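Local coordinates for protein N-acetylglucosamine 2-epimerase (Xylella fastidiosa, PDB 3GT5) that probably acts as a sugar isomerase of the N-acylglucosamine 2-epimerase family, its exact substrate being unestablished, at residues Asp203-Thr206 with Arg207-Ala211; Arg170-Asn173 with Ala174-Met178; Phe148-Ala151 with Glu152-Leu155. All coordinates share one frame; numbering follows the deposited sequence.

The three contacts lie close together, with centres 12 to 14 Å apart. Contact 2 is buried and closest to the centre of the chain. Contacts 1 and 3 lie farther out and are only partly buried. Contacts 1 and 2 sit on consecutive helices, 192-211 and 172-189, and meet where Ile-205 packs on Gln-172 and Asn-175. Contact 3 is the turn between strands 149-150 and 155-160, and its Leu-155 reaches both helices. The chemistry follows the position. Contact 1 has charged arginines and an aspartate, contact 2 has neutral amides held by protein partners, and contact 3 is largely backbone bonding with acidic side chains beside it.

Contact 1. Residues Asp203-Thr206 with Arg207-Ala211; sequences DRIT and RRQAA
The guanidinium of Arg-207 takes the Asp-203 carboxylate at its edge, and the guanidinium of Arg-208 has Arg-204 CD over one face, toward the rim. Both pairs lie one turn apart on helix 192-211, which widens here into pi-type turns. NE of Arg-207 reaches Asp-203 OD1 at 2.9 Å, nearly along the C-O axis. Arg-207 NH1 meets the same OD1 at 3.0 Å from above the carboxylate plane. The carboxylate and guanidinium planes are turned 68° to each other. OD2 has a salt bridge to Arg-204 NH1, though the hydrogen bond in it is bent and weak. Asp-203, Arg-204 and Arg-207 thus form a salt-bridge network. Trp-268 adds a cation-pi contact to Arg-207. Arg-208 also grips its neighbour Gln-209, with NE and NH2 both on OE1, while Gln-209 NE2 bonds to Trp-225 O. Arg-208 NH2 goes on to Tyr-153 O. The wide turns are seen in the backbone: Gln-209 N bonds to Arg-204 O at 2.9 Å and Ala-210 N to Ile-205 O at 3.0 Å, each five residues on. On the buried side, chi1 of Thr-206 (71°) turns OG1 back along the helix, where it bonds to Ala-202 O. The like charges at Arg-204 NE and Arg-208 NH1 are 3.7 Å apart. A water accepts from both, at 2.9 Å from Arg-204 NE and by a weak bond from Arg-208 NH1.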
loop_
_atom_site.group_PDB
_atom_site.type_symbol
_atom_site.label_atom_id
_atom_site.label_comp_id
_atom_site.label_asym_id
_atom_site.label_seq_id
_atom_site.Cartn_x
_atom_site.Cartn_y
_atom_site.Cartn_z
ATOM N N ASP A 203 14.972 -2.765 -8.599
ATOM C CA ASP A 203 16.126 -2.268 -9.307
ATOM C C ASP A 203 15.715 -1.279 -10.409
ATOM O O ASP A 203 16.253 -0.148 -10.498
ATOM C CB ASP A 203 16.867 -3.428 -9.913
ATOM C CG ASP A 203 17.966 -2.959 -10.863
ATOM O OD1 ASP A 203 18.804 -2.161 -10.447
ATOM O OD2 ASP A 203 17.906 -3.319 -12.075
ATOM N N ARG A 204 14.739 -1.675 -11.203
ATOM C CA ARG A 204 14.309 -0.842 -12.344
ATOM C C ARG A 204 13.727 0.482 -11.852
ATOM O O ARG A 204 14.043 1.552 -12.396
ATOM C CB ARG A 204 13.301 -1.571 -13.217
ATOM C CG ARG A 204 13.835 -2.781 -13.949
ATOM C CD ARG A 204 15.036 -2.499 -14.824
ATOM N NE ARG A 204 15.342 -3.740 -15.561
ATOM C CZ ARG A 204 16.081 -4.734 -15.076
ATOM N NH1 ARG A 204 16.650 -4.613 -13.890
ATOM N NH2 ARG A 204 16.277 -5.852 -15.789
ATOM N N ILE A 205 12.884 0.432 -10.841
ATOM C CA ILE A 205 12.278 1.699 -10.339
ATOM C C ILE A 205 13.281 2.556 -9.516
ATOM O O ILE A 205 13.437 3.776 -9.758
ATOM C CB ILE A 205 11.015 1.425 -9.502
ATOM C CG1 ILE A 205 9.916 0.734 -10.323
ATOM C CG2 ILE A 205 10.461 2.754 -8.863
ATOM C CD1 ILE A 205 9.316 1.542 -11.552
ATOM N N THR A 206 13.876 1.991 -8.467
ATOM C CA THR A 206 14.627 2.814 -7.505
ATOM C C THR A 206 16.045 3.176 -7.990
ATOM O O THR A 206 16.628 4.048 -7.435
ATOM C CB THR A 206 14.687 2.222 -6.095
ATOM O OG1 THR A 206 15.558 1.057 -6.116
ATOM C CG2 THR A 206 13.296 1.870 -5.596
ATOM N N ARG A 207 16.550 2.498 -9.027
ATOM C CA ARG A 207 17.831 2.837 -9.636
ATOM C C ARG A 207 17.653 3.431 -11.017
ATOM O O ARG A 207 17.911 4.634 -11.178
ATOM C CB ARG A 207 18.796 1.654 -9.617
ATOM C CG ARG A 207 19.094 1.212 -8.192
ATOM C CD ARG A 207 20.511 0.632 -8.030
ATOM N NE ARG A 207 20.582 -0.644 -8.684
ATOM C CZ ARG A 207 21.653 -1.430 -8.701
ATOM N NH1 ARG A 207 21.573 -2.595 -9.314
ATOM N NH2 ARG A 207 22.798 -1.045 -8.146
ATOM N N ARG A 208 17.210 2.651 -12.002
ATOM C CA ARG A 208 17.107 3.190 -13.361
ATOM C C ARG A 208 16.150 4.367 -13.497
ATOM O O ARG A 208 16.530 5.410 -14.043
ATOM C CB ARG A 208 16.703 2.120 -14.345
ATOM C CG ARG A 208 16.998 2.524 -15.765
ATOM C CD ARG A 208 16.468 1.442 -16.719
ATOM N NE ARG A 208 15.003 1.271 -16.654
ATOM C CZ ARG A 208 14.334 0.226 -17.160
ATOM N NH1 ARG A 208 14.987 -0.761 -17.785
ATOM N NH2 ARG A 208 13.011 0.149 -17.039
ATOM N N GLN A 209 14.922 4.182 -13.055
ATOM C CA GLN A 209 13.926 5.258 -13.209
ATOM C C GLN A 209 14.242 6.443 -12.323
ATOM O O GLN A 209 14.066 7.601 -12.755
ATOM C CB GLN A 209 12.472 4.789 -13.005
ATOM C CG GLN A 209 11.991 3.644 -13.958
ATOM C CD GLN A 209 12.205 3.966 -15.415
ATOM O OE1 GLN A 209 12.873 3.222 -16.132
ATOM N NE2 GLN A 209 11.619 5.067 -15.873
ATOM N N ALA A 210 14.689 6.189 -11.101
ATOM C CA ALA A 210 15.068 7.283 -10.195
ATOM C C ALA A 210 16.183 8.151 -10.796
ATOM O O ALA A 210 16.187 9.345 -10.564
ATOM C CB ALA A 210 15.486 6.747 -8.802
ATOM N N ALA A 211 17.111 7.549 -11.555
ATOM C CA ALA A 211 18.189 8.278 -12.226
ATOM C C ALA A 211 17.678 9.346 -13.178
ATOM O O ALA A 211 18.361 10.323 -13.421
ATOM C CB ALA A 211 19.117 7.321 -12.946
HETATM O O HOH W 1 15.185 -3.732 -18.417
#

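Contact 2. Residues Arg170-Asn173 with Ala174-Met178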
loop_
_atom_site.group_PDB
_atom_site.type_symbol
_atom_site.label_atom_id
_atom_site.label_comp_id
_atom_site.label_asym_id
_atom_site.label_seq_id
_atom_site.Cartn_x
_atom_site.Cartn_y
_atom_site.Cartn_z
ATOM N N ARG A 170 2.657 4.559 -18.392
ATOM C CA ARG A 170 3.452 3.684 -17.563
ATOM C C ARG A 170 3.600 4.374 -16.183
ATOM O O ARG A 170 3.900 5.594 -16.100
ATOM C CB ARG A 170 4.805 3.450 -18.202
ATOM C CG ARG A 170 4.731 2.775 -19.587
ATOM C CD ARG A 170 4.248 1.371 -19.507
ATOM N NE ARG A 170 4.148 0.807 -20.866
ATOM C CZ ARG A 170 3.078 0.811 -21.633
ATOM N NH1 ARG A 170 1.896 1.282 -21.210
ATOM N NH2 ARG A 170 3.180 0.268 -22.850
ATOM N N GLY A 171 3.477 3.578 -15.116
ATOM C CA GLY A 171 3.334 4.105 -13.771
ATOM C C GLY A 171 4.193 3.365 -12.784
ATOM O O GLY A 171 4.283 2.126 -12.854
ATOM N N GLN A 172 4.825 4.106 -11.862
ATOM C CA GLN A 172 5.662 3.459 -10.845
ATOM C C GLN A 172 4.765 2.767 -9.798
ATOM O O GLN A 172 5.194 1.744 -9.205
ATOM C CB GLN A 172 6.685 4.431 -10.200
ATOM C CG GLN A 172 6.123 5.326 -9.084
ATOM C CD GLN A 172 6.060 4.590 -7.750
ATOM O OE1 GLN A 172 6.964 3.804 -7.471
ATOM N NE2 GLN A 172 5.044 4.863 -6.932
ATOM N N ASN A 173 3.564 3.321 -9.542
ATOM C CA ASN A 173 2.753 2.915 -8.372
ATOM C C ASN A 173 2.294 1.460 -8.429
ATOM O O ASN A 173 2.444 0.715 -7.442
ATOM C CB ASN A 173 1.550 3.860 -8.250
ATOM C CG ASN A 173 0.985 3.953 -6.849
ATOM O OD1 ASN A 173 1.419 3.293 -5.943
ATOM N ND2 ASN A 173 0.031 4.838 -6.671
ATOM N N ALA A 174 1.795 1.014 -9.583
ATOM C CA ALA A 174 1.419 -0.397 -9.713
ATOM C C ALA A 174 2.655 -1.327 -9.561
ATOM O O ALA A 174 2.544 -2.402 -8.972
ATOM C CB ALA A 174 0.659 -0.662 -11.032
ATOM N N ASN A 175 3.820 -0.908 -10.059
ATOM C CA ASN A 175 5.045 -1.685 -9.948
ATOM C C ASN A 175 5.543 -1.757 -8.517
ATOM O O ASN A 175 6.075 -2.773 -8.063
ATOM C CB ASN A 175 6.073 -1.121 -10.929
ATOM C CG ASN A 175 5.781 -1.582 -12.340
ATOM O OD1 ASN A 175 6.057 -2.728 -12.673
ATOM N ND2 ASN A 175 5.172 -0.703 -13.179
ATOM N N MET A 176 5.382 -0.653 -7.785
ATOM C CA MET A 176 5.716 -0.590 -6.351
ATOM C C MET A 176 4.851 -1.560 -5.532
ATOM O O MET A 176 5.379 -2.365 -4.734
ATOM C CB MET A 176 5.526 0.843 -5.832
ATOM C CG MET A 176 6.031 1.094 -4.417
ATOM S SD MET A 176 5.496 2.766 -3.716
ATOM C CE MET A 176 3.775 2.420 -3.730
ATOM N N HIS A 177 3.530 -1.524 -5.759
ATOM C CA HIS A 177 2.646 -2.463 -5.082
ATOM C C HIS A 177 2.868 -3.878 -5.549
ATOM O O HIS A 177 2.664 -4.802 -4.771
ATOM C CB HIS A 177 1.200 -2.025 -5.145
ATOM C CG HIS A 177 0.954 -0.809 -4.313
ATOM N ND1 HIS A 177 1.033 -0.844 -2.936
ATOM C CD2 HIS A 177 0.699 0.478 -4.649
ATOM C CE1 HIS A 177 0.813 0.372 -2.460
ATOM N NE2 HIS A 177 0.595 1.185 -3.478
ATOM N N MET A 178 3.243 -4.062 -6.814
ATOM C CA MET A 178 3.563 -5.403 -7.300
ATOM C C MET A 178 4.843 -5.937 -6.628
ATOM O O MET A 178 4.914 -7.109 -6.327
ATOM C CB MET A 178 3.666 -5.463 -8.835
ATOM C CG MET A 178 3.611 -6.907 -9.406
ATOM S SD MET A 178 2.085 -7.817 -9.063
ATOM C CE MET A 178 1.050 -6.907 -10.216
#
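This is a local, fully buried contact where strand 170-171 runs straight into helix 172-189, and the side chain of Asn-175 reaches back to the Gly-171 carbonyl. Asn-175 ND2 bonds to Gly-171 O at 3.0 Å. The bond is nearly straight (161° at the hydrogen) and lies in the amide plane. The other end of that amide is also held, because Asn-175 OD1 accepts from Tyr-156 N. Both ends fix the rotation of the group and tie the junction to strand 155-160. Helical backbone bonds follow, from Met-176 N to Gln-172 O at 2.8 Å and from His-177 N to Asn-173 O at 3.0 Å.

Asn-173 and His-177 lie side by side and point the same way, with amide and ring planes 38° apart. Asn-173 CG is anti to the backbone N (chi1 -156°), and this brings OD1 to the ring edge, 3.2 Å from His-177 CD2. The approach to NE2 has a poor angle and is no hydrogen bond. Asn-173 ND2 bonds to Phe-240 O, and His-177 ND1 bonds to Glu-180 OE1. Met-176 CE lies 3.3 Å from Asn-173 OD1 and sits over one face of the His-177 ring, toward its rim. Gln-172 crosses Met-176, with OE1 3.7 Å from Met-176 CB. Its amide is held by Trp-253 at OE1 and by Glu-219 at NE2. Both amide ends of Gln-172 and Asn-175, and ND2 of Asn-173, are thus satisfied within the protein. The contact is a strand-to-helix junction, its helix packed against helices 112-127 and 247-263 in the (alpha/alpha)6-barrel fold known for this family.

Contact 3. Residues Phe148-Ala151 with Glu152-Leu155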
loop_
_atom_site.group_PDB
_atom_site.type_symbol
_atom_site.label_atom_id
_atom_site.label_comp_id
_atom_site.label_asym_id
_atom_site.label_seq_id
_atom_site.Cartn_x
_atom_site.Cartn_y
_atom_site.Cartn_z
ATOM N N PHE A 148 0.590 -8.213 -18.944
ATOM C CA PHE A 148 1.128 -7.005 -18.357
ATOM C C PHE A 148 2.654 -6.870 -18.377
ATOM O O PHE A 148 3.194 -5.793 -18.423
ATOM C CB PHE A 148 0.651 -6.890 -16.899
ATOM C CG PHE A 148 -0.785 -6.578 -16.767
ATOM C CD1 PHE A 148 -1.217 -5.259 -16.594
ATOM C CD2 PHE A 148 -1.729 -7.587 -16.801
ATOM C CE1 PHE A 148 -2.528 -4.958 -16.474
ATOM C CE2 PHE A 148 -3.099 -7.276 -16.687
ATOM C CZ PHE A 148 -3.489 -5.966 -16.519
ATOM N N TRP A 149 3.370 -7.980 -18.256
ATOM C CA TRP A 149 4.810 -7.938 -18.128
ATOM C C TRP A 149 5.481 -7.478 -19.417
ATOM O O TRP A 149 5.136 -7.944 -20.513
ATOM C CB TRP A 149 5.312 -9.316 -17.743
ATOM C CG TRP A 149 6.772 -9.401 -17.554
ATOM C CD1 TRP A 149 7.601 -10.276 -18.193
ATOM C CD2 TRP A 149 7.603 -8.688 -16.601
ATOM N NE1 TRP A 149 8.886 -10.125 -17.751
ATOM C CE2 TRP A 149 8.916 -9.154 -16.775
ATOM C CE3 TRP A 149 7.366 -7.682 -15.649
ATOM C CZ2 TRP A 149 9.996 -8.679 -16.015
ATOM C CZ3 TRP A 149 8.437 -7.214 -14.896
ATOM C CH2 TRP A 149 9.731 -7.717 -15.070
ATOM N N ASP A 150 6.431 -6.567 -19.299
ATOM C CA ASP A 150 7.233 -6.127 -20.464
ATOM C C ASP A 150 8.696 -6.437 -20.172
ATOM O O ASP A 150 9.439 -5.612 -19.586
ATOM C CB ASP A 150 6.974 -4.630 -20.666
ATOM C CG ASP A 150 7.467 -4.087 -22.006
ATOM O OD1 ASP A 150 8.167 -4.772 -22.784
ATOM O OD2 ASP A 150 7.137 -2.904 -22.209
ATOM N N ALA A 151 9.148 -7.616 -20.606
ATOM C CA ALA A 151 10.517 -8.067 -20.278
ATOM C C ALA A 151 11.640 -7.089 -20.688
ATOM O O ALA A 151 12.648 -6.962 -19.992
ATOM C CB ALA A 151 10.761 -9.435 -20.934
ATOM N N GLU A 152 11.437 -6.358 -21.776
ATOM C CA GLU A 152 12.433 -5.450 -22.332
ATOM C C GLU A 152 12.766 -4.329 -21.317
ATOM O O GLU A 152 13.911 -3.857 -21.233
ATOM C CB GLU A 152 11.878 -4.886 -23.666
ATOM C CG GLU A 152 12.409 -3.566 -24.123
ATOM C CD GLU A 152 12.038 -3.235 -25.572
ATOM O OE1 GLU A 152 10.857 -3.344 -25.966
ATOM O OE2 GLU A 152 12.946 -2.818 -26.315
ATOM N N TYR A 153 11.746 -3.920 -20.559
ATOM C CA TYR A 153 11.888 -2.873 -19.556
ATOM C C TYR A 153 12.024 -3.397 -18.117
ATOM O O TYR A 153 12.473 -2.670 -17.246
ATOM C CB TYR A 153 10.767 -1.896 -19.654
ATOM C CG TYR A 153 10.803 -1.077 -20.915
ATOM C CD1 TYR A 153 11.678 0.003 -21.046
ATOM C CD2 TYR A 153 10.024 -1.403 -21.986
ATOM C CE1 TYR A 153 11.700 0.775 -22.246
ATOM C CE2 TYR A 153 10.084 -0.662 -23.184
ATOM C CZ TYR A 153 10.877 0.409 -23.285
ATOM O OH TYR A 153 10.861 1.149 -24.469
ATOM N N GLY A 154 11.685 -4.649 -17.884
ATOM C CA GLY A 154 11.692 -5.216 -16.525
ATOM C C GLY A 154 10.616 -4.648 -15.601
ATOM O O GLY A 154 10.792 -4.600 -14.368
ATOM N N LEU A 155 9.534 -4.182 -16.222
ATOM C CA LEU A 155 8.380 -3.571 -15.543
ATOM C C LEU A 155 7.021 -3.937 -16.153
ATOM O O LEU A 155 6.929 -4.240 -17.355
ATOM C CB LEU A 155 8.547 -2.042 -15.578
ATOM C CG LEU A 155 9.752 -1.488 -14.852
ATOM C CD1 LEU A 155 10.061 -0.050 -15.283
ATOM C CD2 LEU A 155 9.522 -1.597 -13.346
HETATM O O HOH W 2 6.295 -1.844 -19.052
#
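A tight beta-hairpin joins strands 149-150 and 155-160, with Asp-150 and Leu-155 as the closing antiparallel, hydrogen-bonded pair. Strand 149-150 is an outermost strand of its sheet. Asp-150 N bonds to Leu-155 O at 3.1 Å. The return bond comes from one residue earlier: Gly-154 N reaches Asp-150 O at 3.0 Å, in the carbonyl plane. Tyr-153 N meets the same oxygen at 3.0 Å, from above that plane. Ala-151, Glu-152 and Tyr-153 follow a right-handed helical path. Gly-154 then takes a positive phi of 69°, which suits glycine, and turns the chain into the second strand.

The Trp-149 ring lies against the returning backbone. With chi1 at -179°, the indole swings over toward the turn, and CH2 comes to 3.2 Å from Gly-154 C. Arg-197 makes a cation-pi contact with this ring. The Asp-150 carboxylate and the Tyr-153 ring run alongside each other, planes 75° apart. Asp-150 OD2 sits at the ring edge, 3.3 Å from Tyr-153 CD2. A water donates to Leu-155 O and, weakly, to Asp-150 OD2. The Leu-155 side chain is buried against helix 192-211, on Arg-204, Ile-205 and Arg-208.

Two acidic groups also come near each other, with Asp-150 OD1 4.4 Å from Glu-152 OE1. Their like charges may raise the pKa of one or both slightly. The turn itself rests on backbone bonds, with Asp-150 O taking two of them.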